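Nicotinamide riboside transporter PnuC (Neisseria mucosa ATCC 25996, PDB 4QTN) carries the vitamin B3 form nicotinamide riboside across the bacterial inner membrane, working as a homotrimer of membrane-spanning helical subunits. Local coordinates at residues 89-92 with 93-97; 169-172 with 173-177. One frame throughout, in Å; residues are numbered along the deposited sequence.

Interaction 1 (89-92 with 93-97). With NNR (Nicotinamide riboside), chain I.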
loop_
_atom_site.group_PDB
_atom_site.type_symbol
_atom_site.label_atom_id
_atom_site.label_comp_id
_atom_site.label_asym_id
_atom_site.label_seq_id
_atom_site.Cartn_x
_atom_site.Cartn_y
_atom_site.Cartn_z
HETATM N N MSE C 89 -6.168 26.517 1.314
HETATM C CA MSE C 89 -5.218 27.639 1.337
HETATM C C MSE C 89 -3.934 27.235 0.661
HETATM O O MSE C 89 -3.266 28.062 0.029
HETATM C CB MSE C 89 -4.959 28.145 2.763
HETATM C CG MSE C 89 -4.648 27.020 3.747
HETATM SE SE MSE C 89 -4.158 27.763 5.512
HETATM C CE MSE C 89 -5.833 27.381 6.487
ATOM N N LEU C 90 -3.597 25.945 0.761
ATOM C CA LEU C 90 -2.369 25.400 0.161
ATOM C C LEU C 90 -2.384 25.499 -1.367
ATOM O O LEU C 90 -1.464 26.063 -1.958
ATOM C CB LEU C 90 -2.156 23.944 0.593
ATOM C CG LEU C 90 -0.751 23.318 0.582
ATOM C CD1 LEU C 90 -0.864 21.819 0.362
ATOM C CD2 LEU C 90 0.177 23.931 -0.455
ATOM N N ASN C 91 -3.428 24.949 -1.997
ATOM C CA ASN C 91 -3.544 24.968 -3.455
ATOM C C ASN C 91 -3.670 26.374 -4.027
ATOM O O ASN C 91 -2.975 26.719 -4.990
ATOM C CB ASN C 91 -4.703 24.093 -3.935
ATOM C CG ASN C 91 -4.402 22.609 -3.815
ATOM O OD1 ASN C 91 -4.164 21.919 -4.814
ATOM N ND2 ASN C 91 -4.415 22.106 -2.589
ATOM N N LEU C 92 -4.524 27.199 -3.416
ATOM C CA LEU C 92 -4.783 28.557 -3.930
ATOM C C LEU C 92 -3.574 29.523 -3.807
ATOM O O LEU C 92 -3.163 30.135 -4.797
ATOM C CB LEU C 92 -6.038 29.163 -3.288
ATOM C CG LEU C 92 -6.641 30.367 -4.017
ATOM C CD1 LEU C 92 -7.157 29.959 -5.384
ATOM C CD2 LEU C 92 -7.748 31.005 -3.195
ATOM N N LEU C 93 -3.002 29.634 -2.604
ATOM C CA LEU C 93 -1.892 30.572 -2.365
ATOM C C LEU C 93 -0.527 30.069 -2.863
ATOM O O LEU C 93 0.271 30.856 -3.345
ATOM C CB LEU C 93 -1.785 30.954 -0.883
ATOM C CG LEU C 93 -3.037 31.048 -0.009
ATOM C CD1 LEU C 93 -2.642 31.452 1.401
ATOM C CD2 LEU C 93 -4.061 32.018 -0.576
ATOM N N VAL C 94 -0.255 28.770 -2.708
ATOM C CA VAL C 94 1.079 28.215 -2.999
ATOM C C VAL C 94 1.176 27.563 -4.384
ATOM O O VAL C 94 2.003 27.967 -5.200
ATOM C CB VAL C 94 1.537 27.214 -1.911
ATOM C CG1 VAL C 94 2.808 26.498 -2.331
ATOM C CG2 VAL C 94 1.757 27.929 -0.598
ATOM N N TYR C 95 0.341 26.552 -4.648
ATOM C CA TYR C 95 0.450 25.793 -5.905
ATOM C C TYR C 95 0.136 26.637 -7.151
ATOM O O TYR C 95 0.755 26.448 -8.193
ATOM C CB TYR C 95 -0.424 24.527 -5.892
ATOM C CG TYR C 95 0.036 23.424 -4.958
ATOM C CD1 TYR C 95 1.329 23.424 -4.408
ATOM C CD2 TYR C 95 -0.809 22.351 -4.651
ATOM C CE1 TYR C 95 1.750 22.398 -3.548
ATOM C CE2 TYR C 95 -0.404 21.323 -3.794
ATOM C CZ TYR C 95 0.874 21.347 -3.245
ATOM O OH TYR C 95 1.273 20.332 -2.398
ATOM N N VAL C 96 -0.812 27.571 -7.037
ATOM C CA VAL C 96 -1.273 28.326 -8.211
ATOM C C VAL C 96 -0.215 29.301 -8.777
ATOM O O VAL C 96 0.022 29.325 -9.992
ATOM C CB VAL C 96 -2.627 29.036 -7.972
ATOM C CG1 VAL C 96 -3.011 29.874 -9.181
ATOM C CG2 VAL C 96 -3.709 28.010 -7.701
ATOM N N PRO C 97 0.438 30.090 -7.911
ATOM C CA PRO C 97 1.546 30.866 -8.478
ATOM C C PRO C 97 2.708 29.959 -8.933
ATOM O O PRO C 97 3.242 30.141 -10.027
ATOM C CB PRO C 97 1.975 31.786 -7.323
ATOM C CG PRO C 97 1.394 31.176 -6.094
ATOM C CD PRO C 97 0.159 30.437 -6.512
HETATM O O2R NNR I . 2.581 20.069 -9.714
HETATM C C2R NNR I . 1.747 19.238 -8.732
HETATM C C3R NNR I . 0.496 20.020 -8.316
HETATM O O3R NNR I . 0.753 21.351 -8.391
HETATM C C4R NNR I . 0.256 19.644 -6.870
HETATM C C5R NNR I . -0.768 18.443 -6.720
HETATM O O5R NNR I . -0.659 17.901 -5.361
HETATM O O4R NNR I . 1.425 19.312 -6.399
HETATM C C1R NNR I . 2.398 18.986 -7.637
HETATM N N1 NNR I . 2.840 17.580 -7.568
HETATM C C2 NNR I . 2.177 16.653 -6.750
HETATM C C6 NNR I . 3.913 17.163 -8.321
HETATM C C5 NNR I . 4.327 15.810 -8.266
HETATM C C4 NNR I . 3.680 14.910 -7.446
HETATM C C3 NNR I . 2.608 15.308 -6.704
HETATM C C7 NNR I . 1.896 14.277 -5.847
HETATM O O7 NNR I . 1.262 14.611 -4.890
HETATM N N7 NNR I . 1.974 12.885 -6.200
#

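Interaction 2 (169-172 with 173-177). With NNR (Nicotinamide riboside), chain I.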
loop_
_atom_site.group_PDB
_atom_site.type_symbol
_atom_site.label_atom_id
_atom_site.label_comp_id
_atom_site.label_asym_id
_atom_site.label_seq_id
_atom_site.Cartn_x
_atom_site.Cartn_y
_atom_site.Cartn_z
ATOM N N VAL C 169 7.384 21.831 1.029
ATOM C CA VAL C 169 8.741 21.284 0.828
ATOM C C VAL C 169 8.853 20.403 -0.431
ATOM O O VAL C 169 9.755 20.610 -1.274
ATOM C CB VAL C 169 9.227 20.522 2.085
ATOM C CG1 VAL C 169 10.259 19.444 1.735
ATOM C CG2 VAL C 169 9.785 21.506 3.094
ATOM N N ALA C 170 7.940 19.435 -0.559
ATOM C CA ALA C 170 7.823 18.626 -1.775
ATOM C C ALA C 170 7.738 19.488 -3.040
ATOM O O ALA C 170 8.491 19.272 -3.998
ATOM C CB ALA C 170 6.623 17.714 -1.679
ATOM N N GLN C 171 6.836 20.472 -3.035
ATOM C CA GLN C 171 6.627 21.330 -4.210
ATOM C C GLN C 171 7.897 22.078 -4.574
ATOM O O GLN C 171 8.139 22.392 -5.753
ATOM C CB GLN C 171 5.495 22.325 -3.960
ATOM C CG GLN C 171 5.048 23.073 -5.203
ATOM C CD GLN C 171 4.642 22.138 -6.333
ATOM O OE1 GLN C 171 3.993 21.124 -6.114
ATOM N NE2 GLN C 171 5.017 22.485 -7.542
ATOM N N VAL C 172 8.714 22.346 -3.554
ATOM C CA VAL C 172 9.907 23.159 -3.698
ATOM C C VAL C 172 11.062 22.369 -4.311
ATOM O O VAL C 172 11.687 22.830 -5.278
ATOM C CB VAL C 172 10.297 23.828 -2.357
ATOM C CG1 VAL C 172 11.813 23.959 -2.216
ATOM C CG2 VAL C 172 9.603 25.183 -2.234
ATOM N N LEU C 173 11.319 21.168 -3.785
ATOM C CA LEU C 173 12.199 20.214 -4.467
ATOM C C LEU C 173 11.780 19.941 -5.933
ATOM O O LEU C 173 12.636 19.842 -6.831
ATOM C CB LEU C 173 12.283 18.909 -3.695
ATOM C CG LEU C 173 12.877 19.031 -2.289
ATOM C CD1 LEU C 173 12.196 18.078 -1.325
ATOM C CD2 LEU C 173 14.380 18.812 -2.278
HETATM N N MSE C 174 10.470 19.848 -6.178
HETATM C CA MSE C 174 9.963 19.525 -7.529
HETATM C C MSE C 174 10.277 20.598 -8.559
HETATM O O MSE C 174 10.838 20.297 -9.606
HETATM C CB MSE C 174 8.488 19.181 -7.487
HETATM C CG MSE C 174 7.984 18.700 -8.834
HETATM SE SE MSE C 174 6.530 19.923 -9.310
HETATM C CE MSE C 174 6.847 20.118 -11.242
ATOM N N ILE C 175 9.946 21.856 -8.272
ATOM C CA ILE C 175 10.332 22.938 -9.193
ATOM C C ILE C 175 11.849 23.027 -9.344
ATOM O O ILE C 175 12.350 23.251 -10.439
ATOM C CB ILE C 175 9.755 24.323 -8.802
ATOM C CG1 ILE C 175 10.037 24.655 -7.339
ATOM C CG2 ILE C 175 8.268 24.387 -9.100
ATOM C CD1 ILE C 175 9.736 26.089 -6.984
ATOM N N LEU C 176 12.573 22.805 -8.242
ATOM C CA LEU C 176 14.053 22.747 -8.262
ATOM C C LEU C 176 14.669 21.485 -8.937
ATOM O O LEU C 176 15.888 21.342 -8.951
ATOM C CB LEU C 176 14.618 22.892 -6.849
ATOM C CG LEU C 176 14.776 24.283 -6.220
ATOM C CD1 LEU C 176 15.961 24.260 -5.267
ATOM C CD2 LEU C 176 14.940 25.393 -7.257
ATOM N N ARG C 177 13.820 20.569 -9.436
ATOM C CA ARG C 177 14.261 19.381 -10.217
ATOM C C ARG C 177 14.980 18.260 -9.419
ATOM O O ARG C 177 15.819 17.554 -9.966
ATOM C CB ARG C 177 15.117 19.809 -11.409
ATOM C CG ARG C 177 14.341 20.502 -12.502
ATOM C CD ARG C 177 15.111 21.669 -13.097
ATOM N NE ARG C 177 16.498 21.325 -13.374
ATOM C CZ ARG C 177 17.542 22.024 -12.944
ATOM N NH1 ARG C 177 17.356 23.144 -12.235
ATOM N NH2 ARG C 177 18.773 21.614 -13.236
HETATM O O2R NNR I . 2.581 20.069 -9.714
HETATM C C2R NNR I . 1.747 19.238 -8.732
HETATM C C3R NNR I . 0.496 20.020 -8.316
HETATM O O3R NNR I . 0.753 21.351 -8.391
HETATM C C4R NNR I . 0.256 19.644 -6.870
HETATM C C5R NNR I . -0.768 18.443 -6.720
HETATM O O5R NNR I . -0.659 17.901 -5.361
HETATM O O4R NNR I . 1.425 19.312 -6.399
HETATM C C1R NNR I . 2.398 18.986 -7.637
HETATM N N1 NNR I . 2.840 17.580 -7.568
HETATM C C2 NNR I . 2.177 16.653 -6.750
HETATM C C6 NNR I . 3.913 17.163 -8.321
HETATM C C5 NNR I . 4.327 15.810 -8.266
HETATM C C4 NNR I . 3.680 14.910 -7.446
HETATM C C3 NNR I . 2.608 15.308 -6.704
HETATM C C7 NNR I . 1.896 14.277 -5.847
HETATM O O7 NNR I . 1.262 14.611 -4.890
HETATM N N7 NNR I . 1.974 12.885 -6.200
#

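Interaction 1 (89-92 with 93-97)
Leu90 and Tyr95 meet on the side of helix 85-107 that faces helix 158-175 and the ligand, the leucine laying one methyl over a face of the tyrosine ring. Its CD2 is 4.0 Å from the ring centroid and 19° off the ring normal, a CH-pi contact, while CD1 reaches on to the phenol end, near CZ and OH. The same CD2 also packs against Val94 CB at 3.8 Å, so one branch serves two neighbours on the next turn. Against the opposite face lies the ribose of nicotinamide riboside, offset toward the rim, with its C4R 3.6 Å from Tyr95 CE2. Asn91 takes the edge: its OD1 comes to 3.4 Å from Tyr95 CD2 near the ring plane, and the amide stands almost upright to the ring, at 81°. The amide nitrogen ND2 is tied back to Glu87 O, and Tyr95 OH is hydrogen-bonded to Ser167 OG on helix 158-175, so the phenol is held at its far end too. A chi1 of -70° swings the Tyr95 ring out so that one face lies along the sugar. The backbone widens here: Leu90 O accepts from both Val94 N (3.1 Å) and Tyr95 N (3.3 Å), the second in the carbonyl plane. This is a pi-type turn within a transmembrane helix, placed where an aromatic side chain forms part of the wall of the nicotinamide riboside pocket.

Interaction 2 (169-172 with 173-177)
Val169 O receives Leu173 N at 3.0 Å in a nearly straight bond (N-H...O 169°), with the donor lying almost on the line of the carbonyl. The side chains of the same two residues lie side by side, pointing the same way, and touch through Val169 CG1 and Leu173 CD1 at 3.9 Å. One residue further on, Met174 N bonds to Ala170 O at 3.0 Å, and then Ile175 N to Gln171 O at 3.1 Å. Gln171 and selenomethionine Met174 also extend side by side, toward nicotinamide riboside. Met174 leaves the backbone with CG anti to N (chi1 -174°), then bends twice to bring SE, standing where the native protein has sulfur, within 3.9 Å of NNR C6 on the pyridinium ring. The end of Gln171 lies by the ribose, beside Trp185 of helix 181-198. Helix 158-175 finishes in a Schellman motif, in which Arg177 takes positive phi and its N bonds to Met174 O, a carbonyl also reached by Trp106 NE1. With the backbone of this turn bonded within the helix, ligand contact falls to side chains: the Gln171 amide at the sugar, and a flexible, apolar thioether-type chain that probably meets the cationic ring by packing.

How the interactions relate
Interaction 1 comes first along the chain, on helix 85-107, and interaction 2 follows on helix 158-175, both in the transmembrane core of this PnuC-family transporter. Their centres are about 14 Å apart, yet the two helices meet at the ligand, where the Tyr95 ring packs against the end of the Gln171 side chain. Each interaction contributes to one nicotinamide riboside pocket: 89-97 lies against the ribose, and 169-177 reaches both ribose and nicotinamide ring. Asn189 of helix 181-198 adds a hydrogen bond to the ligand. The binding site is therefore assembled from transmembrane helices distant in sequence, within a single subunit of the trimer.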